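Local coordinates for putative polysaccharide biosynthesis protein with aminopeptidase-like domain (Clostridium acetobutylicum, PDB 3K9T) that binds one zinc ion per subunit of a homotrimer, probably serves in the biosynthesis of modified polysaccharides, and is not expected to act as a peptidase despite its aminopeptidase-like region, at residues A[348-359]-A[416-424]. Numbering follows the deposited sequence.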
loop_
_atom_site.group_PDB
_atom_site.type_symbol
_atom_site.label_atom_id
_atom_site.label_comp_id
_atom_site.label_asym_id
_atom_site.label_seq_id
_atom_site.Cartn_x
_atom_site.Cartn_y
_atom_site.Cartn_z
ATOM N N GLU A 348 -10.872 -2.118 -27.607
ATOM C CA GLU A 348 -11.232 -1.210 -26.502
ATOM C C GLU A 348 -9.976 -0.610 -25.887
ATOM O O GLU A 348 -9.945 0.567 -25.477
ATOM C CB GLU A 348 -12.025 -1.951 -25.420
ATOM C CG GLU A 348 -12.706 -1.017 -24.395
ATOM C CD GLU A 348 -13.676 -0.068 -25.040
ATOM O OE1 GLU A 348 -14.348 -0.490 -26.007
ATOM O OE2 GLU A 348 -13.775 1.101 -24.591
ATOM N N VAL A 349 -8.945 -1.446 -25.791
ATOM C CA VAL A 349 -7.655 -0.974 -25.366
ATOM C C VAL A 349 -7.190 0.144 -26.299
ATOM O O VAL A 349 -6.788 1.203 -25.806
ATOM C CB VAL A 349 -6.644 -2.108 -25.261
ATOM C CG1 VAL A 349 -5.211 -1.573 -25.179
ATOM C CG2 VAL A 349 -6.993 -2.955 -24.061
ATOM N N ILE A 350 -7.291 -0.085 -27.617
ATOM C CA ILE A 350 -6.809 0.858 -28.632
ATOM C C ILE A 350 -7.639 2.121 -28.594
ATOM O O ILE A 350 -7.085 3.214 -28.624
ATOM C CB ILE A 350 -6.759 0.246 -30.057
ATOM C CG1 ILE A 350 -5.614 -0.785 -30.145
ATOM C CG2 ILE A 350 -6.576 1.340 -31.093
ATOM C CD1 ILE A 350 -5.576 -1.698 -31.426
ATOM N N TYR A 351 -8.956 1.974 -28.492
ATOM C CA TYR A 351 -9.837 3.131 -28.275
ATOM C C TYR A 351 -9.370 3.936 -27.049
ATOM O O TYR A 351 -9.345 5.149 -27.096
ATOM C CB TYR A 351 -11.292 2.680 -28.076
ATOM C CG TYR A 351 -12.276 3.790 -27.724
ATOM C CD1 TYR A 351 -12.399 4.272 -26.410
ATOM C CD2 TYR A 351 -13.096 4.344 -28.692
ATOM C CE1 TYR A 351 -13.303 5.277 -26.100
ATOM C CE2 TYR A 351 -14.021 5.356 -28.384
ATOM C CZ TYR A 351 -14.124 5.809 -27.091
ATOM O OH TYR A 351 -15.019 6.807 -26.791
ATOM N N THR A 352 -8.982 3.269 -25.965
ATOM C CA THR A 352 -8.547 3.984 -24.746
ATOM C C THR A 352 -7.207 4.716 -24.976
ATOM O O THR A 352 -7.021 5.876 -24.591
ATOM C CB THR A 352 -8.485 3.023 -23.528
ATOM O OG1 THR A 352 -9.734 2.327 -23.402
ATOM C CG2 THR A 352 -8.214 3.783 -22.242
ATOM N N ILE A 353 -6.279 4.028 -25.616
ATOM C CA ILE A 353 -4.988 4.603 -25.939
ATOM C C ILE A 353 -5.183 5.883 -26.722
ATOM O O ILE A 353 -4.574 6.892 -26.423
ATOM C CB ILE A 353 -4.150 3.639 -26.803
ATOM C CG1 ILE A 353 -3.668 2.459 -25.980
ATOM C CG2 ILE A 353 -2.947 4.362 -27.461
ATOM C CD1 ILE A 353 -3.162 1.321 -26.876
ATOM N N GLU A 354 -6.043 5.819 -27.730
ATOM C CA GLU A 354 -6.254 6.939 -28.640
ATOM C C GLU A 354 -6.953 8.137 -28.003
ATOM O O GLU A 354 -6.597 9.270 -28.275
ATOM C CB GLU A 354 -7.096 6.442 -29.804
ATOM C CG GLU A 354 -6.342 5.583 -30.770
ATOM C CD GLU A 354 -5.525 6.392 -31.735
ATOM O OE1 GLU A 354 -6.083 7.356 -32.283
ATOM O OE2 GLU A 354 -4.331 6.058 -31.941
ATOM N N ASN A 355 -7.950 7.868 -27.155
ATOM C CA ASN A 355 -8.749 8.917 -26.513
ATOM C C ASN A 355 -8.329 9.352 -25.108
ATOM O O ASN A 355 -9.083 10.068 -24.449
ATOM C CB ASN A 355 -10.231 8.502 -26.480
ATOM C CG ASN A 355 -10.841 8.415 -27.865
ATOM O OD1 ASN A 355 -10.844 9.391 -28.600
ATOM N ND2 ASN A 355 -11.370 7.234 -28.224
ATOM N N ASN A 356 -7.150 8.933 -24.652
ATOM C CA ASN A 356 -6.650 9.308 -23.327
ATOM C C ASN A 356 -6.045 10.704 -23.345
ATOM O O ASN A 356 -4.845 10.866 -23.158
ATOM C CB ASN A 356 -5.589 8.309 -22.807
ATOM C CG ASN A 356 -5.211 8.554 -21.340
ATOM O OD1 ASN A 356 -6.012 9.083 -20.586
ATOM N ND2 ASN A 356 -3.998 8.158 -20.936
ATOM N N ARG A 357 -6.883 11.719 -23.492
ATOM C CA ARG A 357 -6.383 13.089 -23.568
ATOM C C ARG A 357 -6.164 13.756 -22.197
ATOM O O ARG A 357 -6.495 13.185 -21.163
ATOM C CB ARG A 357 -7.286 13.894 -24.477
ATOM C CG ARG A 357 -7.180 13.412 -25.893
ATOM C CD ARG A 357 -8.232 14.007 -26.811
ATOM N NE ARG A 357 -8.288 13.149 -27.981
ATOM C CZ ARG A 357 -7.371 13.138 -28.945
ATOM N NH1 ARG A 357 -6.330 13.974 -28.931
ATOM N NH2 ARG A 357 -7.509 12.287 -29.950
ATOM N N THR A 358 -5.506 14.922 -22.202
ATOM C CA THR A 358 -5.387 15.750 -21.008
ATOM C C THR A 358 -5.979 17.104 -21.324
ATOM O O THR A 358 -5.743 17.638 -22.384
ATOM C CB THR A 358 -3.972 15.878 -20.504
ATOM O OG1 THR A 358 -3.525 14.582 -20.100
ATOM C CG2 THR A 358 -3.927 16.800 -19.302
ATOM N N TYR A 359 -6.802 17.612 -20.412
ATOM C CA TYR A 359 -7.513 18.862 -20.611
ATOM C C TYR A 359 -7.288 19.842 -19.469
ATOM O O TYR A 359 -6.857 19.486 -18.371
ATOM C CB TYR A 359 -9.024 18.628 -20.697
ATOM C CG TYR A 359 -9.550 17.812 -21.864
ATOM C CD1 TYR A 359 -9.917 18.424 -23.064
ATOM C CD2 TYR A 359 -9.788 16.446 -21.735
ATOM C CE1 TYR A 359 -10.462 17.679 -24.122
ATOM C CE2 TYR A 359 -10.332 15.693 -22.788
ATOM C CZ TYR A 359 -10.659 16.314 -23.973
ATOM O OH TYR A 359 -11.181 15.565 -25.001
ATOM N N PHE A 416 -13.961 4.135 -18.266
ATOM C CA PHE A 416 -13.264 5.094 -19.088
ATOM C C PHE A 416 -14.173 5.826 -20.072
ATOM O O PHE A 416 -14.128 7.045 -20.148
ATOM C CB PHE A 416 -12.083 4.446 -19.824
ATOM C CG PHE A 416 -11.316 5.433 -20.706
ATOM C CD1 PHE A 416 -10.343 6.246 -20.183
ATOM C CD2 PHE A 416 -11.621 5.567 -22.045
ATOM C CE1 PHE A 416 -9.679 7.145 -20.986
ATOM C CE2 PHE A 416 -10.971 6.469 -22.850
ATOM C CZ PHE A 416 -10.012 7.263 -22.329
ATOM N N ARG A 417 -15.001 5.114 -20.827
ATOM C CA ARG A 417 -15.881 5.806 -21.766
ATOM C C ARG A 417 -16.809 6.831 -21.119
ATOM O O ARG A 417 -17.141 7.828 -21.724
ATOM C CB ARG A 417 -16.683 4.830 -22.589
ATOM C CG ARG A 417 -15.836 4.033 -23.551
ATOM C CD ARG A 417 -16.609 3.724 -24.782
ATOM N NE ARG A 417 -15.904 2.805 -25.664
ATOM C CZ ARG A 417 -16.061 2.770 -26.986
ATOM N NH1 ARG A 417 -16.881 3.631 -27.601
ATOM N NH2 ARG A 417 -15.385 1.874 -27.699
ATOM N N ARG A 418 -17.226 6.586 -19.888
ATOM C CA ARG A 418 -18.083 7.539 -19.175
ATOM C C ARG A 418 -17.389 8.887 -18.967
ATOM O O ARG A 418 -17.968 9.972 -19.134
ATOM C CB ARG A 418 -18.414 6.959 -17.822
ATOM C CG ARG A 418 -19.646 7.485 -17.249
ATOM C CD ARG A 418 -20.005 6.725 -16.017
ATOM N NE ARG A 418 -20.873 7.568 -15.233
ATOM C CZ ARG A 418 -21.098 7.425 -13.942
ATOM N NH1 ARG A 418 -20.501 6.450 -13.278
ATOM N NH2 ARG A 418 -21.927 8.275 -13.323
ATOM N N ILE A 419 -16.123 8.790 -18.601
ATOM C CA ILE A 419 -15.282 9.943 -18.433
ATOM C C ILE A 419 -15.063 10.624 -19.780
ATOM O O ILE A 419 -15.168 11.826 -19.872
ATOM C CB ILE A 419 -13.969 9.540 -17.756
ATOM C CG1 ILE A 419 -14.281 8.940 -16.356
ATOM C CG2 ILE A 419 -13.025 10.713 -17.711
ATOM C CD1 ILE A 419 -15.153 9.793 -15.475
ATOM N N LYS A 420 -14.820 9.836 -20.822
ATOM C CA LYS A 420 -14.523 10.351 -22.153
ATOM C C LYS A 420 -15.674 11.151 -22.733
ATOM O O LYS A 420 -15.503 12.267 -23.248
ATOM C CB LYS A 420 -14.189 9.172 -23.077
ATOM C CG LYS A 420 -13.547 9.556 -24.399
ATOM C CD LYS A 420 -14.574 9.927 -25.469
ATOM C CE LYS A 420 -13.927 10.032 -26.840
ATOM N NZ LYS A 420 -14.855 10.615 -27.841
ATOM N N TYR A 421 -16.858 10.571 -22.648
ATOM C CA TYR A 421 -18.033 11.217 -23.164
ATOM C C TYR A 421 -18.395 12.437 -22.318
ATOM O O TYR A 421 -18.902 13.423 -22.850
ATOM C CB TYR A 421 -19.194 10.228 -23.253
ATOM C CG TYR A 421 -18.971 9.112 -24.241
ATOM C CD1 TYR A 421 -18.472 9.378 -25.520
ATOM C CD2 TYR A 421 -19.316 7.793 -23.928
ATOM C CE1 TYR A 421 -18.277 8.364 -26.433
ATOM C CE2 TYR A 421 -19.111 6.752 -24.844
ATOM C CZ TYR A 421 -18.599 7.042 -26.095
ATOM O OH TYR A 421 -18.392 6.020 -26.999
ATOM N N ALA A 422 -18.101 12.394 -21.018
ATOM C CA ALA A 422 -18.338 13.567 -20.179
ATOM C C ALA A 422 -17.421 14.708 -20.639
ATOM O O ALA A 422 -17.872 15.834 -20.820
ATOM C CB ALA A 422 -18.180 13.234 -18.678
ATOM N N ALA A 423 -16.150 14.377 -20.871
ATOM C CA ALA A 423 -15.144 15.310 -21.373
ATOM C C ALA A 423 -15.507 15.843 -22.760
ATOM O O ALA A 423 -15.236 17.003 -23.071
ATOM C CB ALA A 423 -13.766 14.635 -21.413
ATOM N N ASP A 424 -16.099 14.997 -23.599
ATOM C CA ASP A 424 -16.526 15.442 -24.930
ATOM C C ASP A 424 -17.511 16.580 -24.787
ATOM O O ASP A 424 -17.333 17.650 -25.351
ATOM C CB ASP A 424 -17.193 14.314 -25.742
ATOM C CG ASP A 424 -16.193 13.307 -26.291
ATOM O OD1 ASP A 424 -14.995 13.619 -26.267
ATOM O OD2 ASP A 424 -16.590 12.206 -26.741
HETATM O O HOH W 1 -12.642 13.305 -24.374
#
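A cation-pi stack and a side-on salt bridge, both made by Arg417, join the last helix of the aminopeptidase-like region (336-355) to helix 416-428 of the permutated winged helix-turn-helix domain. The short helical segments cross at 37°, their axes 11.2 Å apart at closest approach. The Tyr351 ring is a knob among Phe416, Arg417, Lys420 and Tyr421; the Arg417 guanidinium lies flat on one face, planes 7° apart, CZ 3.5 Å from the ring centroid, and the Asn355 amide backs the opposite face. Arg417 NE donates nearly straight, in the guanidinium plane, to the syn lone pair of Glu348 OE2 at 2.9 Å; NH2 reaches OE1, tilted from that plane. NH1 bonds to Tyr421 OH and to Asn6, so that partners round the guanidinium edge hold its rotation. Glu3 hydrogen-bonds Tyr351 OH and Tyr421 OH and, like Asp424, forms a salt bridge with Lys420 NZ. Phe416, CG anti to its own nitrogen (chi1 -180°), presents a ring face to Thr352, whose CG2 sits over the centre, 3.6 Å from the Phe416 centroid, in a CH-pi contact. Beyond the helix, Tyr359 of strand 358-361 rests CE2 against Ala423 CB, and a water links its OH (2.8 Å) to Asp424 OD1 (3.0 Å).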